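Local structure of tetratricopeptide TPR_2 repeat protein (5DJS) at residues L224-R234 with R252-P260; D239-L248 with V263-T274. The protein combines tetratricopeptide repeats with a glycosyl transferase family 41 region of GT-B fold and binds uridine-5'-diphosphate. The protein carries 1 engineered substitution. All coordinates share one frame; numbering follows the deposited sequence.

Overall arrangement
Contacts 1 and 2 lie in the same parallel six-stranded sheet domain, their centres about 14 Å apart. Their segments alternate along the chain: helix 226-236 leads into strand 240-243, which passes through helix 253-257 to strand 263-266, so contact 2 closes a beta-alpha-beta unit whose helix is used by contact 1. F256 connects the two, its CZ reaching 3.5 Å from L241 CD2, while its backbone O probably accepts a hydrogen bond from Q264 NE2. Contact 1 is partly buried and peripheral, its centre about 23 Å from the centre of the chain. Contact 2 is buried, its centre about 12 Å from that of the chain, and at its loop end L248 approaches the bound UDP.

Contact 1 (L224-R234 with R252-P260); sequences LTDAELCELVR and RLFAFARRP
R252 reaches from the N-cap position of helix 253-257 across to the first turn of helix 226-234. Its CB lies at the limit of contact with L229 CD2, and R252 CG packs against L229 CD2 at 3.3 Å. CD then runs beside the D226 carboxylate, and NE stays alongside D226 OD1 at longer range. Bends at chi2 and chi3 turn the chain so that the guanidinium meets L224, T225 and D226 near its plane, with L229 CD2 over one face. CZ sits between L224 O and D226 OD1, and there the two terminal nitrogens part. R252 NH1 forms a salt bridge to D226 OD1 (2.6 Å). R252 NH2 donates to L224 O (2.7 Å, 149° at the hydrogen). The salt bridge is not a coplanar pairing, since the carboxylate and guanidinium planes stand 66° apart and NH1 comes from above the carboxylate plane. The other oxygen, D226 OD2, faces F254 CB and the edge of its ring.

Apolar packing involves A255, C230, V233 and P260. A255 CB touches L229 CD2 at 3.6 Å and also borders C230 SG, which P260 CG and R258 CB approach as well. V233 CG1 meets P260 CB at 3.9 Å. R258 adds a separate polar element: it bends at chi3 back toward helix 253-257, where R258 NE donates to F254 O (3.2 Å). That oxygen lies in the guanidinium plane, and A227 N sits over one face of the group.

The helix axes cross at -59° with a closest approach of 8.7 Å. T225 and E228 close the start of helix 226-234 with a capping box. On the sheet, V233 rests on L241 of strand 240-243, and R252 and F256 touch V168 of strand 163-169. L253 and F254 lean on helix 129-143.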
loop_
_atom_site.group_PDB
_atom_site.type_symbol
_atom_site.label_atom_id
_atom_site.label_comp_id
_atom_site.label_asym_id
_atom_site.label_seq_id
_atom_site.Cartn_x
_atom_site.Cartn_y
_atom_site.Cartn_z
ATOM N N LEU A 224 -16.526 -12.419 10.471
ATOM C CA LEU A 224 -17.887 -11.862 10.450
ATOM C C LEU A 224 -18.302 -11.471 9.034
ATOM O O LEU A 224 -17.446 -11.147 8.212
ATOM C CB LEU A 224 -17.987 -10.639 11.368
ATOM C CG LEU A 224 -17.483 -10.771 12.810
ATOM C CD1 LEU A 224 -17.706 -9.457 13.538
ATOM C CD2 LEU A 224 -18.136 -11.913 13.575
ATOM N N THR A 225 -19.610 -11.508 8.754
ATOM C CA THR A 225 -20.148 -10.981 7.486
ATOM C C THR A 225 -20.188 -9.455 7.574
ATOM O O THR A 225 -20.043 -8.878 8.660
ATOM C CB THR A 225 -21.564 -11.525 7.113
ATOM O OG1 THR A 225 -22.575 -10.926 7.932
ATOM C CG2 THR A 225 -21.638 -13.057 7.224
ATOM N N ASP A 226 -20.368 -8.798 6.436
ATOM C CA ASP A 226 -20.454 -7.337 6.432
ATOM C C ASP A 226 -21.668 -6.836 7.196
ATOM O O ASP A 226 -21.598 -5.783 7.811
ATOM C CB ASP A 226 -20.460 -6.790 5.009
ATOM C CG ASP A 226 -19.114 -6.939 4.327
ATOM O OD1 ASP A 226 -18.079 -6.784 5.005
ATOM O OD2 ASP A 226 -19.088 -7.208 3.109
ATOM N N ALA A 227 -22.771 -7.589 7.159
ATOM C CA ALA A 227 -23.962 -7.261 7.959
ATOM C C ALA A 227 -23.683 -7.399 9.467
ATOM O O ALA A 227 -24.054 -6.524 10.242
ATOM C CB ALA A 227 -25.151 -8.129 7.543
ATOM N N GLU A 228 -23.041 -8.503 9.863
ATOM C CA GLU A 228 -22.596 -8.728 11.253
ATOM C C GLU A 228 -21.653 -7.630 11.762
ATOM O O GLU A 228 -21.742 -7.215 12.917
ATOM C CB GLU A 228 -21.895 -10.093 11.397
ATOM C CG GLU A 228 -22.828 -11.295 11.338
ATOM C CD GLU A 228 -22.094 -12.627 11.390
ATOM O OE1 GLU A 228 -20.975 -12.735 10.855
ATOM O OE2 GLU A 228 -22.646 -13.588 11.953
ATOM N N LEU A 229 -20.738 -7.174 10.907
ATOM C CA LEU A 229 -19.827 -6.100 11.285
ATOM C C LEU A 229 -20.566 -4.788 11.478
ATOM O O LEU A 229 -20.243 -4.033 12.393
ATOM C CB LEU A 229 -18.719 -5.909 10.251
ATOM C CG LEU A 229 -17.720 -4.774 10.548
ATOM C CD1 LEU A 229 -17.009 -4.998 11.871
ATOM C CD2 LEU A 229 -16.721 -4.664 9.416
ATOM N N CYS A 230 -21.538 -4.512 10.614
ATOM C CA CYS A 230 -22.350 -3.297 10.741
ATOM C C CYS A 230 -23.114 -3.220 12.060
ATOM O O CYS A 230 -23.107 -2.178 12.714
ATOM C CB CYS A 230 -23.313 -3.148 9.568
ATOM S SG CYS A 230 -22.454 -2.602 8.081
ATOM N N GLU A 231 -23.763 -4.315 12.453
ATOM C CA GLU A 231 -24.503 -4.334 13.713
ATOM C C GLU A 231 -23.532 -4.280 14.916
ATOM O O GLU A 231 -23.885 -3.749 15.964
ATOM C CB GLU A 231 -25.509 -5.511 13.767
ATOM C CG GLU A 231 -24.921 -6.887 14.081
ATOM C CD GLU A 231 -25.816 -8.062 13.674
ATOM O OE1 GLU A 231 -26.801 -7.866 12.916
ATOM O OE2 GLU A 231 -25.512 -9.201 14.106
ATOM N N LEU A 232 -22.308 -4.788 14.742
ATOM C CA LEU A 232 -21.231 -4.615 15.740
ATOM C C LEU A 232 -20.757 -3.157 15.880
ATOM O O LEU A 232 -20.556 -2.679 16.991
ATOM C CB LEU A 232 -20.032 -5.527 15.419
ATOM C CG LEU A 232 -18.746 -5.384 16.261
ATOM C CD1 LEU A 232 -19.017 -5.581 17.748
ATOM C CD2 LEU A 232 -17.691 -6.369 15.782
ATOM N N VAL A 233 -20.554 -2.474 14.759
ATOM C CA VAL A 233 -20.131 -1.064 14.763
ATOM C C VAL A 233 -21.220 -0.169 15.347
ATOM O O VAL A 233 -20.927 0.734 16.130
ATOM C CB VAL A 233 -19.740 -0.577 13.341
ATOM C CG1 VAL A 233 -19.530 0.933 13.294
ATOM C CG2 VAL A 233 -18.469 -1.279 12.872
ATOM N N ARG A 234 -22.464 -0.415 14.943
ATOM C CA ARG A 234 -23.618 0.294 15.497
ATOM C C ARG A 234 -23.764 0.093 17.010
ATOM O O ARG A 234 -24.062 1.047 17.729
ATOM C CB ARG A 234 -24.914 -0.138 14.807
ATOM C CG ARG A 234 -25.143 0.499 13.450
ATOM C CD ARG A 234 -26.582 0.312 13.002
ATOM N NE ARG A 234 -26.766 0.699 11.602
ATOM C CZ ARG A 234 -26.642 -0.109 10.543
ATOM N NH1 ARG A 234 -26.329 -1.406 10.670
ATOM N NH2 ARG A 234 -26.836 0.390 9.323
ATOM N N ARG A 252 -12.923 -3.431 4.172
ATOM C CA ARG A 252 -14.255 -3.827 4.585
ATOM C C ARG A 252 -15.261 -2.750 4.175
ATOM O O ARG A 252 -16.082 -2.303 4.969
ATOM C CB ARG A 252 -14.234 -4.083 6.100
ATOM C CG ARG A 252 -15.045 -5.270 6.580
ATOM C CD ARG A 252 -14.714 -6.542 5.818
ATOM N NE ARG A 252 -14.659 -7.698 6.693
ATOM C CZ ARG A 252 -15.695 -8.348 7.201
ATOM N NH1 ARG A 252 -16.940 -7.975 6.952
ATOM N NH2 ARG A 252 -15.455 -9.394 7.979
ATOM N N LEU A 253 -15.211 -2.392 2.898
ATOM C CA LEU A 253 -15.895 -1.228 2.361
ATOM C C LEU A 253 -17.372 -1.470 2.140
ATOM O O LEU A 253 -18.129 -0.518 1.990
ATOM C CB LEU A 253 -15.265 -0.793 1.036
ATOM C CG LEU A 253 -13.874 -0.156 1.114
ATOM C CD1 LEU A 253 -13.197 -0.166 -0.252
ATOM C CD2 LEU A 253 -13.949 1.263 1.656
ATOM N N PHE A 254 -17.793 -2.729 2.086
ATOM C CA PHE A 254 -19.229 -3.026 1.992
ATOM C C PHE A 254 -19.921 -2.884 3.353
ATOM O O PHE A 254 -21.117 -2.645 3.412
ATOM C CB PHE A 254 -19.458 -4.412 1.397
ATOM C CG PHE A 254 -18.761 -4.611 0.094
ATOM C CD1 PHE A 254 -19.013 -3.753 -0.974
ATOM C CD2 PHE A 254 -17.828 -5.628 -0.066
ATOM C CE1 PHE A 254 -18.364 -3.921 -2.186
ATOM C CE2 PHE A 254 -17.176 -5.800 -1.277
ATOM C CZ PHE A 254 -17.444 -4.948 -2.338
ATOM N N ALA A 255 -19.172 -3.032 4.438
ATOM C CA ALA A 255 -19.652 -2.600 5.738
ATOM C C ALA A 255 -19.792 -1.063 5.758
ATOM O O ALA A 255 -20.833 -0.541 6.158
ATOM C CB ALA A 255 -18.729 -3.096 6.844
ATOM N N PHE A 256 -18.764 -0.352 5.286
ATOM C CA PHE A 256 -18.834 1.122 5.127
ATOM C C PHE A 256 -19.976 1.546 4.216
ATOM O O PHE A 256 -20.575 2.589 4.414
ATOM C CB PHE A 256 -17.531 1.707 4.551
ATOM C CG PHE A 256 -16.441 1.891 5.569
ATOM C CD1 PHE A 256 -15.683 0.804 6.006
ATOM C CD2 PHE A 256 -16.171 3.145 6.092
ATOM C CE1 PHE A 256 -14.683 0.960 6.942
ATOM C CE2 PHE A 256 -15.170 3.311 7.034
ATOM C CZ PHE A 256 -14.424 2.216 7.454
ATOM N N ALA A 257 -20.256 0.738 3.204
ATOM C CA ALA A 257 -21.289 1.043 2.227
ATOM C C ALA A 257 -22.656 1.263 2.866
ATOM O O ALA A 257 -23.436 2.057 2.362
ATOM C CB ALA A 257 -21.362 -0.060 1.179
ATOM N N ARG A 258 -22.922 0.577 3.981
ATOM C CA ARG A 258 -24.208 0.672 4.691
ATOM C C ARG A 258 -24.364 1.881 5.633
ATOM O O ARG A 258 -25.438 2.066 6.200
ATOM C CB ARG A 258 -24.469 -0.631 5.454
ATOM C CG ARG A 258 -25.206 -1.664 4.627
ATOM C CD ARG A 258 -25.003 -3.070 5.166
ATOM N NE ARG A 258 -24.009 -3.767 4.355
ATOM C CZ ARG A 258 -24.153 -4.968 3.791
ATOM N NH1 ARG A 258 -25.259 -5.698 3.959
ATOM N NH2 ARG A 258 -23.151 -5.460 3.058
ATOM N N ARG A 259 -23.323 2.709 5.763
ATOM C CA ARG A 259 -23.275 3.831 6.719
ATOM C C ARG A 259 -23.556 3.442 8.179
ATOM O O ARG A 259 -24.449 4.009 8.797
ATOM C CB ARG A 259 -24.213 4.980 6.297
ATOM C CG ARG A 259 -23.754 5.714 5.062
ATOM C CD ARG A 259 -24.232 7.147 5.044
ATOM N NE ARG A 259 -23.283 7.991 4.313
ATOM C CZ ARG A 259 -23.498 8.584 3.137
ATOM N NH1 ARG A 259 -24.656 8.470 2.484
ATOM N NH2 ARG A 259 -22.531 9.328 2.603
ATOM N N PRO A 260 -22.785 2.491 8.745
ATOM C CA PRO A 260 -22.963 2.161 10.172
ATOM C C PRO A 260 -22.573 3.293 11.127
ATOM O O PRO A 260 -22.988 3.283 12.295
ATOM C CB PRO A 260 -22.055 0.939 10.369
ATOM C CG PRO A 260 -21.065 1.026 9.261
ATOM C CD PRO A 260 -21.828 1.580 8.102
#

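Contact 2 (D239-L248 with V263-T274); sequences DILVDLSWHL and VQVTWLAAINTT
D243 and T266, paired side by side on adjacent parallel strands, join by a hydrogen bond from T266 OG1 to D243 OD2 (2.7 Å), met on the anti side of the carboxylate. With CG anti to the backbone N (chi1 166°), the D243 carboxylate is sent alongside T266, where OD2 meets the hydroxyl. D243 OD1 accepts from W246 N (3.0 Å, 173° at the hydrogen), an Asx motif bracing the turn after the strand.

Backbone bonds unite strands 240-243 and 263-266 from V263 N to D239 O through W267 N to D243 O; the shortest, D243 N to V265 O, is 2.7 Å.

Apolar contacts place I240 against V263 and V265, with I240 CG1 3.8 Å from V263 CB; helix 479-521 packs on this face. L244 CD1 reaches W267 CE3.

Aromatic packing centres on W246: A270 CA lies 3.8 Å from its five-membered ring centroid, a CH-pi contact over the face, and H247 CB lies over the rim of the opposite face. NE1 donates weakly to N272 O and T273 O.

The chemistry thus changes from regular sheet bonding to a buried carboxylate that links the turn after its own strand to T266 of the neighbouring strand; beyond it, the side chain of L248 is about 8 Å from UDP.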
loop_
_atom_site.group_PDB
_atom_site.type_symbol
_atom_site.label_atom_id
_atom_site.label_comp_id
_atom_site.label_asym_id
_atom_site.label_seq_id
_atom_site.Cartn_x
_atom_site.Cartn_y
_atom_site.Cartn_z
ATOM N N ASP A 239 -18.691 6.809 16.180
ATOM C CA ASP A 239 -19.043 8.110 15.574
ATOM C C ASP A 239 -18.277 8.372 14.291
ATOM O O ASP A 239 -18.815 8.954 13.351
ATOM C CB ASP A 239 -18.758 9.238 16.559
ATOM C CG ASP A 239 -19.530 9.078 17.846
ATOM O OD1 ASP A 239 -20.770 9.255 17.828
ATOM O OD2 ASP A 239 -18.906 8.752 18.875
ATOM N N ILE A 240 -17.006 7.973 14.284
ATOM C CA ILE A 240 -16.122 8.149 13.142
ATOM C C ILE A 240 -15.494 6.798 12.840
ATOM O O ILE A 240 -14.763 6.260 13.673
ATOM C CB ILE A 240 -15.038 9.204 13.444
ATOM C CG1 ILE A 240 -15.706 10.551 13.750
ATOM C CG2 ILE A 240 -14.079 9.336 12.264
ATOM C CD1 ILE A 240 -14.774 11.664 14.170
ATOM N N LEU A 241 -15.798 6.244 11.669
ATOM C CA LEU A 241 -15.223 4.965 11.252
ATOM C C LEU A 241 -14.210 5.268 10.173
ATOM O O LEU A 241 -14.506 6.035 9.251
ATOM C CB LEU A 241 -16.302 4.027 10.732
ATOM C CG LEU A 241 -15.927 2.546 10.651
ATOM C CD1 LEU A 241 -15.786 1.914 12.025
ATOM C CD2 LEU A 241 -16.981 1.794 9.839
ATOM N N VAL A 242 -13.018 4.684 10.300
ATOM C CA VAL A 242 -11.899 4.989 9.406
ATOM C C VAL A 242 -11.451 3.743 8.652
ATOM O O VAL A 242 -11.117 2.713 9.253
ATOM C CB VAL A 242 -10.692 5.594 10.157
ATOM C CG1 VAL A 242 -9.663 6.139 9.171
ATOM C CG2 VAL A 242 -11.146 6.719 11.081
ATOM N N ASP A 243 -11.479 3.858 7.325
ATOM C CA ASP A 243 -10.954 2.837 6.420
ATOM C C ASP A 243 -9.462 3.056 6.269
ATOM O O ASP A 243 -9.035 4.005 5.614
ATOM C CB ASP A 243 -11.611 2.942 5.044
ATOM C CG ASP A 243 -10.880 2.135 3.987
ATOM O OD1 ASP A 243 -10.520 0.961 4.276
ATOM O OD2 ASP A 243 -10.662 2.690 2.880
ATOM N N LEU A 244 -8.691 2.167 6.866
ATOM C CA LEU A 244 -7.244 2.202 6.760
ATOM C C LEU A 244 -6.705 1.408 5.574
ATOM O O LEU A 244 -5.589 1.679 5.143
ATOM C CB LEU A 244 -6.607 1.677 8.054
ATOM C CG LEU A 244 -6.087 2.652 9.121
ATOM C CD1 LEU A 244 -6.778 4.003 9.157
ATOM C CD2 LEU A 244 -6.194 1.960 10.469
ATOM N N SER A 245 -7.468 0.439 5.062
ATOM C CA SER A 245 -6.965 -0.470 4.025
ATOM C C SER A 245 -7.108 0.022 2.588
ATOM O O SER A 245 -6.183 -0.151 1.795
ATOM C CB SER A 245 -7.592 -1.858 4.156
ATOM O OG SER A 245 -7.063 -2.539 5.289
ATOM N N TRP A 246 -8.270 0.594 2.257
ATOM C CA TRP A 246 -8.615 1.045 0.882
ATOM C C TRP A 246 -8.605 -0.180 -0.057
ATOM O O TRP A 246 -8.468 -1.341 0.376
ATOM C CB TRP A 246 -7.688 2.211 0.437
ATOM C CG TRP A 246 -7.988 2.940 -0.879
ATOM C CD1 TRP A 246 -8.869 3.958 -1.098
ATOM C CD2 TRP A 246 -7.319 2.722 -2.131
ATOM N NE1 TRP A 246 -8.818 4.353 -2.424
ATOM C CE2 TRP A 246 -7.875 3.603 -3.078
ATOM C CE3 TRP A 246 -6.336 1.829 -2.547
ATOM C CZ2 TRP A 246 -7.450 3.623 -4.426
ATOM C CZ3 TRP A 246 -5.915 1.844 -3.874
ATOM C CH2 TRP A 246 -6.466 2.734 -4.794
ATOM N N HIS A 247 -8.816 0.066 -1.334
ATOM C CA HIS A 247 -8.672 -0.949 -2.356
ATOM C C HIS A 247 -7.372 -1.778 -2.375
ATOM O O HIS A 247 -7.388 -2.878 -2.903
ATOM C CB HIS A 247 -8.884 -0.303 -3.718
ATOM C CG HIS A 247 -10.303 0.078 -3.982
ATOM N ND1 HIS A 247 -10.779 1.354 -3.790
ATOM C CD2 HIS A 247 -11.347 -0.649 -4.429
ATOM C CE1 HIS A 247 -12.056 1.395 -4.114
ATOM N NE2 HIS A 247 -12.425 0.192 -4.509
ATOM N N LEU A 248 -6.290 -1.291 -1.754
ATOM C CA LEU A 248 -4.984 -1.955 -1.776
ATOM C C LEU A 248 -4.917 -3.104 -0.788
ATOM O O LEU A 248 -4.002 -3.903 -0.869
ATOM C CB LEU A 248 -3.848 -0.998 -1.386
ATOM C CG LEU A 248 -3.420 0.140 -2.303
ATOM C CD1 LEU A 248 -2.544 1.159 -1.591
ATOM C CD2 LEU A 248 -2.753 -0.387 -3.557
ATOM N N VAL A 263 -19.988 9.523 10.392
ATOM C CA VAL A 263 -18.788 10.081 9.773
ATOM C C VAL A 263 -17.905 8.917 9.340
ATOM O O VAL A 263 -17.470 8.115 10.167
ATOM C CB VAL A 263 -18.029 11.003 10.747
ATOM C CG1 VAL A 263 -16.724 11.478 10.134
ATOM C CG2 VAL A 263 -18.895 12.197 11.135
ATOM N N GLN A 264 -17.648 8.827 8.042
ATOM C CA GLN A 264 -16.850 7.740 7.497
ATOM C C GLN A 264 -15.725 8.298 6.633
ATOM O O GLN A 264 -15.967 9.111 5.722
ATOM C CB GLN A 264 -17.745 6.780 6.726
ATOM C CG GLN A 264 -18.812 6.162 7.618
ATOM C CD GLN A 264 -19.465 4.936 7.027
ATOM O OE1 GLN A 264 -19.637 3.934 7.719
ATOM N NE2 GLN A 264 -19.838 4.999 5.747
ATOM N N VAL A 265 -14.507 7.838 6.940
ATOM C CA VAL A 265 -13.255 8.439 6.479
ATOM C C VAL A 265 -12.325 7.374 5.906
ATOM O O VAL A 265 -12.174 6.288 6.488
ATOM C CB VAL A 265 -12.503 9.081 7.665
ATOM C CG1 VAL A 265 -11.185 9.697 7.219
ATOM C CG2 VAL A 265 -13.356 10.124 8.363
ATOM N N THR A 266 -11.673 7.690 4.787
ATOM C CA THR A 266 -10.585 6.839 4.261
ATOM C C THR A 266 -9.253 7.598 4.403
ATOM O O THR A 266 -9.159 8.776 4.048
ATOM C CB THR A 266 -10.872 6.339 2.814
ATOM O OG1 THR A 266 -9.992 5.253 2.494
ATOM C CG2 THR A 266 -10.750 7.447 1.755
ATOM N N TRP A 267 -8.246 6.928 4.953
ATOM C CA TRP A 267 -6.969 7.563 5.292
ATOM C C TRP A 267 -5.834 6.526 5.352
ATOM O O TRP A 267 -6.073 5.355 5.700
ATOM C CB TRP A 267 -7.077 8.295 6.646
ATOM C CG TRP A 267 -5.742 8.750 7.193
ATOM C CD1 TRP A 267 -4.951 9.752 6.705
ATOM C CD2 TRP A 267 -5.043 8.204 8.316
ATOM N NE1 TRP A 267 -3.806 9.864 7.454
ATOM C CE2 TRP A 267 -3.837 8.927 8.450
ATOM C CE3 TRP A 267 -5.322 7.181 9.229
ATOM C CZ2 TRP A 267 -2.909 8.653 9.450
ATOM C CZ3 TRP A 267 -4.394 6.903 10.231
ATOM C CH2 TRP A 267 -3.202 7.638 10.332
ATOM N N LEU A 268 -4.622 6.970 4.989
ATOM C CA LEU A 268 -3.362 6.224 5.156
ATOM C C LEU A 268 -2.956 5.408 3.930
ATOM O O LEU A 268 -1.879 5.609 3.397
ATOM C CB LEU A 268 -3.365 5.353 6.423
ATOM C CG LEU A 268 -2.053 4.721 6.860
ATOM C CD1 LEU A 268 -1.181 5.765 7.499
ATOM C CD2 LEU A 268 -2.305 3.636 7.878
ATOM N N ALA A 269 -3.821 4.506 3.486
ATOM C CA ALA A 269 -3.543 3.643 2.337
ATOM C C ALA A 269 -4.070 4.239 1.040
ATOM O O ALA A 269 -3.568 3.920 -0.038
ATOM C CB ALA A 269 -4.146 2.258 2.560
ATOM N N ALA A 270 -5.079 5.099 1.141
ATOM C CA ALA A 270 -5.716 5.669 -0.025
ATOM C C ALA A 270 -4.701 6.422 -0.854
ATOM O O ALA A 270 -3.938 7.218 -0.323
ATOM C CB ALA A 270 -6.854 6.588 0.388
ATOM N N ILE A 271 -4.666 6.091 -2.142
ATOM C CA ILE A 271 -3.962 6.862 -3.187
ATOM C C ILE A 271 -4.921 7.493 -4.197
ATOM O O ILE A 271 -4.492 8.200 -5.114
ATOM C CB ILE A 271 -2.950 5.983 -3.963
ATOM C CG1 ILE A 271 -3.638 4.750 -4.563
ATOM C CG2 ILE A 271 -1.801 5.565 -3.048
ATOM C CD1 ILE A 271 -2.873 4.119 -5.699
ATOM N N ASN A 272 -6.210 7.208 -4.052
ATOM C CA ASN A 272 -7.246 7.783 -4.908
ATOM C C ASN A 272 -8.613 7.536 -4.238
ATOM O O ASN A 272 -8.694 6.914 -3.167
ATOM C CB ASN A 272 -7.167 7.132 -6.315
ATOM C CG ASN A 272 -7.705 8.002 -7.472
ATOM O OD1 ASN A 272 -7.705 7.536 -8.590
ATOM N ND2 ASN A 272 -8.128 9.233 -7.233
ATOM N N THR A 273 -9.683 8.018 -4.857
ATOM C CA THR A 273 -11.022 7.834 -4.339
ATOM C C THR A 273 -11.380 6.368 -4.211
ATOM O O THR A 273 -10.884 5.531 -4.976
ATOM C CB THR A 273 -12.069 8.550 -5.227
ATOM O OG1 THR A 273 -13.332 8.578 -4.547
ATOM C CG2 THR A 273 -12.216 7.884 -6.623
ATOM N N THR A 274 -12.226 6.066 -3.229
ATOM C CA THR A 274 -12.907 4.776 -3.149
ATOM C C THR A 274 -13.987 4.641 -4.231
ATOM O O THR A 274 -14.392 3.525 -4.566
ATOM C CB THR A 274 -13.614 4.592 -1.798
ATOM O OG1 THR A 274 -14.503 5.702 -1.559
ATOM C CG2 THR A 274 -12.591 4.471 -0.664
#